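Local coordinates for protein KP6 killer toxin subunit alpha (Ustilago maydis virus P6, PDB 4GVB) that is one half of a virally encoded antifungal toxin and recognises cellular receptors before the complex with the beta subunit kills sensitive fungal cells, at residues D37-S40 against K41-Y44. Sequence-based numbering, arbitrary orientation.
Sequences DHLS and KSYY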
ATOM      1  N   ASP A  37      -3.145 -13.412  -4.872  1.00 23.68           N
ATOM      2  CA  ASP A  37      -2.927 -14.321  -3.748  1.00 21.72           C
ATOM      3  C   ASP A  37      -3.619 -13.799  -2.486  1.00 21.58           C
ATOM      4  O   ASP A  37      -3.930 -14.567  -1.573  1.00 21.86           O
ATOM      5  CB  ASP A  37      -1.433 -14.487  -3.450  1.00 26.27           C
ATOM      6  CG  ASP A  37      -0.678 -15.236  -4.547  1.00 35.15           C
ATOM      7  OD1 ASP A  37      -1.281 -16.086  -5.238  1.00 31.92           O
ATOM      8  OD2 ASP A  37       0.537 -14.976  -4.695  1.00 38.31           O
ATOM      9  N   HIS A  38      -3.859 -12.491  -2.432  1.00 21.76           N
ATOM     10  CA  HIS A  38      -4.323 -11.865  -1.190  1.00 17.79           C
ATOM     11  C   HIS A  38      -5.829 -11.830  -1.084  1.00 18.20           C
ATOM     12  O   HIS A  38      -6.375 -11.538  -0.020  1.00 19.83           O
ATOM     13  CB  HIS A  38      -3.764 -10.444  -1.064  1.00 19.98           C
ATOM     14  CG  HIS A  38      -2.275 -10.378  -1.171  1.00 24.34           C
ATOM     15  ND1 HIS A  38      -1.438 -10.906  -0.214  1.00 28.29           N
ATOM     16  CD2 HIS A  38      -1.472  -9.857  -2.127  1.00 21.96           C
ATOM     17  CE1 HIS A  38      -0.183 -10.710  -0.572  1.00 25.66           C
ATOM     18  NE2 HIS A  38      -0.177 -10.071  -1.727  1.00 25.94           N
ATOM     19  N   LEU A  39      -6.511 -12.125  -2.189  1.00 17.57           N
ATOM     20  CA  LEU A  39      -7.966 -12.074  -2.207  1.00 18.12           C
ATOM     21  C   LEU A  39      -8.515 -13.269  -2.975  1.00 19.61           C
ATOM     22  O   LEU A  39      -8.403 -13.355  -4.201  1.00 15.84           O
ATOM     23  CB  LEU A  39      -8.474 -10.761  -2.823  1.00 17.33           C
ATOM     24  CG  LEU A  39      -9.990 -10.542  -2.774  1.00 17.88           C
ATOM     25  CD1 LEU A  39     -10.531 -10.632  -1.339  1.00 19.96           C
ATOM     26  CD2 LEU A  39     -10.361  -9.206  -3.387  1.00 19.35           C
ATOM     27  N   SER A  40      -9.110 -14.190  -2.244  1.00 17.05           N
ATOM     28  CA  SER A  40      -9.659 -15.404  -2.850  1.00 21.24           C
ATOM     29  C   SER A  40     -10.624 -15.073  -3.980  1.00 20.33           C
ATOM     30  O   SER A  40     -11.473 -14.196  -3.846  1.00 19.92           O
ATOM     31  CB  SER A  40     -10.356 -16.251  -1.783  1.00 28.79           C
ATOM     32  OG  SER A  40     -10.932 -17.420  -2.342  1.00 28.19           O
ATOM     33  N   LYS A  41     -10.467 -15.777  -5.099  1.00 23.00           N
ATOM     34  CA  LYS A  41     -11.385 -15.677  -6.228  1.00 23.72           C
ATOM     35  C   LYS A  41     -11.083 -14.462  -7.102  1.00 19.63           C
ATOM     36  O   LYS A  41     -11.734 -14.246  -8.121  1.00 18.68           O
ATOM     37  CB  LYS A  41     -12.840 -15.640  -5.746  1.00 20.67           C
ATOM     38  CG  LYS A  41     -13.229 -16.809  -4.845  1.00 26.23           C
ATOM     39  CD  LYS A  41     -14.655 -16.674  -4.312  1.00 27.00           C
ATOM     40  CE  LYS A  41     -14.777 -15.520  -3.320  1.00 28.55           C
ATOM     41  NZ  LYS A  41     -16.183 -15.199  -2.956  1.00 27.44           N
ATOM     42  N   SER A  42     -10.106 -13.655  -6.710  1.00 16.41           N
ATOM     43  CA  SER A  42      -9.801 -12.464  -7.488  1.00 16.07           C
ATOM     44  C   SER A  42      -8.773 -12.765  -8.581  1.00 13.71           C
ATOM     45  O   SER A  42      -8.060 -13.768  -8.549  1.00 14.89           O
ATOM     46  CB  SER A  42      -9.305 -11.326  -6.579  1.00 14.73           C
ATOM     47  OG  SER A  42      -7.983 -11.587  -6.152  1.00 18.21           O
ATOM     48  N   TYR A  43      -8.704 -11.870  -9.552  1.00 16.74           N
ATOM     49  CA  TYR A  43      -7.696 -11.943 -10.595  1.00 15.63           C
ATOM     50  C   TYR A  43      -6.941 -10.624 -10.612  1.00 19.80           C
ATOM     51  O   TYR A  43      -7.555  -9.562 -10.776  1.00 20.23           O
ATOM     52  CB  TYR A  43      -8.381 -12.160 -11.948  1.00 19.22           C
ATOM     53  CG  TYR A  43      -7.434 -12.233 -13.114  1.00 19.96           C
ATOM     54  CD1 TYR A  43      -6.822 -13.433 -13.459  1.00 22.25           C
ATOM     55  CD2 TYR A  43      -7.150 -11.107 -13.871  1.00 21.85           C
ATOM     56  CE1 TYR A  43      -5.955 -13.504 -14.526  1.00 26.16           C
ATOM     57  CE2 TYR A  43      -6.276 -11.169 -14.934  1.00 23.34           C
ATOM     58  CZ  TYR A  43      -5.685 -12.367 -15.256  1.00 23.22           C
ATOM     59  OH  TYR A  43      -4.817 -12.447 -16.327  1.00 32.13           O
ATOM     60  N   TYR A  44      -5.622 -10.678 -10.418  1.00 21.55           N
ATOM     61  CA  TYR A  44      -4.820  -9.456 -10.483  1.00 18.98           C
ATOM     62  C   TYR A  44      -4.210  -9.225 -11.869  1.00 22.09           C
ATOM     63  O   TYR A  44      -3.254  -9.888 -12.260  1.00 23.74           O
ATOM     64  CB  TYR A  44      -3.721  -9.408  -9.407  1.00 23.77           C
ATOM     65  CG  TYR A  44      -2.920  -8.121  -9.483  1.00 23.61           C
ATOM     66  CD1 TYR A  44      -3.549  -6.890  -9.381  1.00 24.93           C
ATOM     67  CD2 TYR A  44      -1.541  -8.135  -9.677  1.00 28.57           C
ATOM     68  CE1 TYR A  44      -2.836  -5.695  -9.485  1.00 23.26           C
ATOM     69  CE2 TYR A  44      -0.816  -6.946  -9.777  1.00 27.91           C
ATOM     70  CZ  TYR A  44      -1.472  -5.730  -9.677  1.00 29.43           C
ATOM     71  OH  TYR A  44      -0.771  -4.539  -9.769  1.00 24.23           O
TER
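Leu39 and Ser42 close a local turn in the connection between helix 28-33 and strand 43-45, an outermost strand of the antiparallel sheet within this chain. The carbonyl of Leu39 takes two hydrogen bonds from one residue. Ser42 N lies 3.0 Å from Leu39 O, with an N-H...O angle of 154°. Ser42 OG comes closer, 2.7 Å from Leu39 O. The hydroxyl is only slightly tilted from the carbonyl plane, the amide more strongly. The backbone bond closes a type II beta turn, with Lys41 in its third position at a positive phi of 81°, the left-handed conformation that this position adopts, taken here by a residue other than glycine. The 74° chi1 of Ser42 tucks OG over its own backbone, flanked by N and C, and turns it back to Leu39. Gly36 N also hydrogen-bonds this buried hydroxyl, tying the chain just before Asp37 to the turn ahead of the strand. Beside the polar cluster, Leu39 CB packs 3.5 Å from Ser42 OG and Leu39 CG 3.9 Å from Ser42 CB; the leucine also touches Phe53 and Leu57. Lys41 bends at chi3, its CE 3.6 Å from Ser40 O, and its NZ forms a salt bridge with Asp55.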